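Probable enoyl-CoA hydratase/isomerase (Pseudomonas aeruginosa PA14, PDB 5WYB) probably acts as a hydro-lyase of the enoyl-CoA hydratase/isomerase family, working on acyl-CoA thioesters as its crotonase relatives do. Local coordinates at residues D132-E137 with L190-V195. The protein carries 1 engineered substitution. Residues are numbered along the deposited sequence; the frame is centred on the assembly and turned at random.
Sequences DIRIAE and LVEQVV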
loop_
_atom_site.group_PDB
_atom_site.type_symbol
_atom_site.label_atom_id
_atom_site.label_comp_id
_atom_site.label_asym_id
_atom_site.label_seq_id
_atom_site.Cartn_x
_atom_site.Cartn_y
_atom_site.Cartn_z
ATOM N N ASP A 132 -9.653 2.325 -22.658
ATOM C CA ASP A 132 -9.480 3.615 -21.999
ATOM C C ASP A 132 -10.777 4.414 -21.981
ATOM O O ASP A 132 -11.163 4.967 -20.945
ATOM C CB ASP A 132 -8.375 4.414 -22.688
ATOM C CG ASP A 132 -7.023 3.746 -22.586
ATOM O OD1 ASP A 132 -6.666 3.275 -21.481
ATOM O OD2 ASP A 132 -6.327 3.693 -23.622
ATOM N N ILE A 133 -11.456 4.507 -23.122
ATOM C CA ILE A 133 -12.656 5.326 -23.251
ATOM C C ILE A 133 -13.774 4.489 -23.853
ATOM O O ILE A 133 -13.543 3.607 -24.688
ATOM C CB ILE A 133 -12.388 6.586 -24.105
ATOM C CG1 ILE A 133 -11.192 7.366 -23.549
ATOM C CG2 ILE A 133 -13.618 7.481 -24.152
ATOM C CD1 ILE A 133 -10.634 8.402 -24.494
ATOM N N ARG A 134 -15.001 4.765 -23.421
ATOM C CA ARG A 134 -16.181 4.064 -23.900
ATOM C C ARG A 134 -17.138 5.049 -24.558
ATOM O O ARG A 134 -17.423 6.113 -24.002
ATOM C CB ARG A 134 -16.868 3.331 -22.752
ATOM C CG ARG A 134 -16.109 2.108 -22.274
ATOM C CD ARG A 134 -16.235 1.953 -20.776
ATOM N NE ARG A 134 -15.605 3.074 -20.096
ATOM C CZ ARG A 134 -14.301 3.163 -19.865
ATOM N NH1 ARG A 134 -13.492 2.187 -20.252
ATOM N NH2 ARG A 134 -13.806 4.228 -19.252
ATOM N N ILE A 135 -17.616 4.691 -25.747
ATOM C CA ILE A 135 -18.625 5.449 -26.484
ATOM C C ILE A 135 -19.768 4.494 -26.780
ATOM O O ILE A 135 -19.574 3.492 -27.479
ATOM C CB ILE A 135 -18.074 6.043 -27.788
ATOM C CG1 ILE A 135 -16.941 7.021 -27.494
ATOM C CG2 ILE A 135 -19.181 6.742 -28.563
ATOM C CD1 ILE A 135 -16.290 7.559 -28.736
ATOM N N ALA A 136 -20.948 4.793 -26.247
ATOM C CA ALA A 136 -22.092 3.898 -26.321
ATOM C C ALA A 136 -23.194 4.495 -27.186
ATOM O O ALA A 136 -23.431 5.704 -27.161
ATOM C CB ALA A 136 -22.646 3.601 -24.928
ATOM N N GLU A 137 -23.897 3.645 -27.902
ATOM C CA GLU A 137 -25.052 3.974 -28.683
ATOM C C GLU A 137 -26.225 4.044 -27.712
ATOM O O GLU A 137 -26.231 3.376 -26.720
ATOM C CB GLU A 137 -25.288 2.967 -29.802
ATOM C CG GLU A 137 -24.632 3.347 -31.118
ATOM C CD GLU A 137 -24.448 2.207 -32.100
ATOM O OE1 GLU A 137 -25.270 1.323 -32.118
ATOM O OE2 GLU A 137 -23.489 2.209 -32.853
ATOM N N LEU A 190 -20.021 5.234 -16.275
ATOM C CA LEU A 190 -19.633 4.008 -16.958
ATOM C C LEU A 190 -19.185 4.279 -18.388
ATOM O O LEU A 190 -18.263 3.617 -18.882
ATOM C CB LEU A 190 -20.785 3.006 -16.929
ATOM C CG LEU A 190 -20.628 1.702 -17.711
ATOM C CD1 LEU A 190 -19.380 0.931 -17.284
ATOM C CD2 LEU A 190 -21.866 0.843 -17.545
ATOM N N VAL A 191 -19.814 5.243 -19.068
ATOM C CA VAL A 191 -19.396 5.673 -20.396
ATOM C C VAL A 191 -19.105 7.165 -20.357
ATOM O O VAL A 191 -19.555 7.890 -19.468
ATOM C CB VAL A 191 -20.446 5.369 -21.482
ATOM C CG1 VAL A 191 -20.733 3.886 -21.545
ATOM C CG2 VAL A 191 -21.715 6.147 -21.217
ATOM N N GLU A 192 -18.334 7.618 -21.340
ATOM C CA GLU A 192 -17.971 9.027 -21.425
ATOM C C GLU A 192 -18.759 9.790 -22.477
ATOM O O GLU A 192 -18.863 11.014 -22.377
ATOM C CB GLU A 192 -16.478 9.192 -21.727
ATOM C CG GLU A 192 -15.530 8.759 -20.597
ATOM C CD GLU A 192 -15.550 7.276 -20.385
ATOM O OE1 GLU A 192 -15.242 6.542 -21.349
ATOM O OE2 GLU A 192 -15.920 6.857 -19.266
ATOM N N GLN A 193 -19.293 9.111 -23.490
ATOM C CA GLN A 193 -20.031 9.782 -24.549
ATOM C C GLN A 193 -21.151 8.874 -25.029
ATOM O O GLN A 193 -20.913 7.695 -25.305
ATOM C CB GLN A 193 -19.115 10.159 -25.718
ATOM C CG GLN A 193 -19.823 10.960 -26.798
ATOM C CD GLN A 193 -18.977 11.200 -28.034
ATOM O OE1 GLN A 193 -17.930 10.586 -28.216
ATOM N NE2 GLN A 193 -19.434 12.102 -28.896
ATOM N N VAL A 194 -22.367 9.427 -25.126
ATOM C CA VAL A 194 -23.507 8.732 -25.715
ATOM C C VAL A 194 -23.758 9.298 -27.100
ATOM O O VAL A 194 -23.600 10.501 -27.344
ATOM C CB VAL A 194 -24.769 8.842 -24.841
ATOM C CG1 VAL A 194 -25.896 8.012 -25.436
ATOM C CG2 VAL A 194 -24.470 8.372 -23.437
ATOM N N VAL A 195 -24.038 8.444 -28.047
ATOM C CA VAL A 195 -24.256 8.792 -29.447
ATOM C C VAL A 195 -25.433 8.038 -29.991
ATOM O O VAL A 195 -25.942 7.166 -29.379
ATOM C CB VAL A 195 -23.089 8.533 -30.389
ATOM C CG1 VAL A 195 -21.895 9.372 -30.096
ATOM C CG2 VAL A 195 -22.804 7.062 -30.556
#
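A136 and V195 join two parallel strands at one border of the crotonase-fold sheet. Strand 193-195 is one of the two outermost strands of this sheet within the chain, and strand 133-137 also pairs with strand 111-116. A136 N gives its hydrogen to Q193 O at 3.1 Å, and A136 O accepts V195 N-H at 2.9 Å.

The tight part lies around R134 and E192. The E192 chain bends at chi2 (69°), which turns its carboxylate back to the neighbouring strand. There E192 OE1 accepts the backbone N-H of R134 at 2.7 Å, nearly straight at 170°. E192 N in turn binds R134 O at 3.2 Å. The R134 guanidinium stands almost perpendicular to the carboxylate, and NH2 makes a long salt bridge to OE2 of E192. R134 NH1 hydrogen-bonds to the carbonyl oxygens of A128 and C131. G168 of the second subunit packs on both side chains. V191 CG1 meets A136 CB, beside helix 182-188.

The outer side of strand 193-195 is looser, though the backbone ladder stays regular. Q193, V194 and V195 are partly exposed there. Q193 also packs on R172 of the second subunit. The extended Q193 chain runs alongside I135, pointing the same way, and Q193 OE1 lies 3.5 Å from I135 CD1.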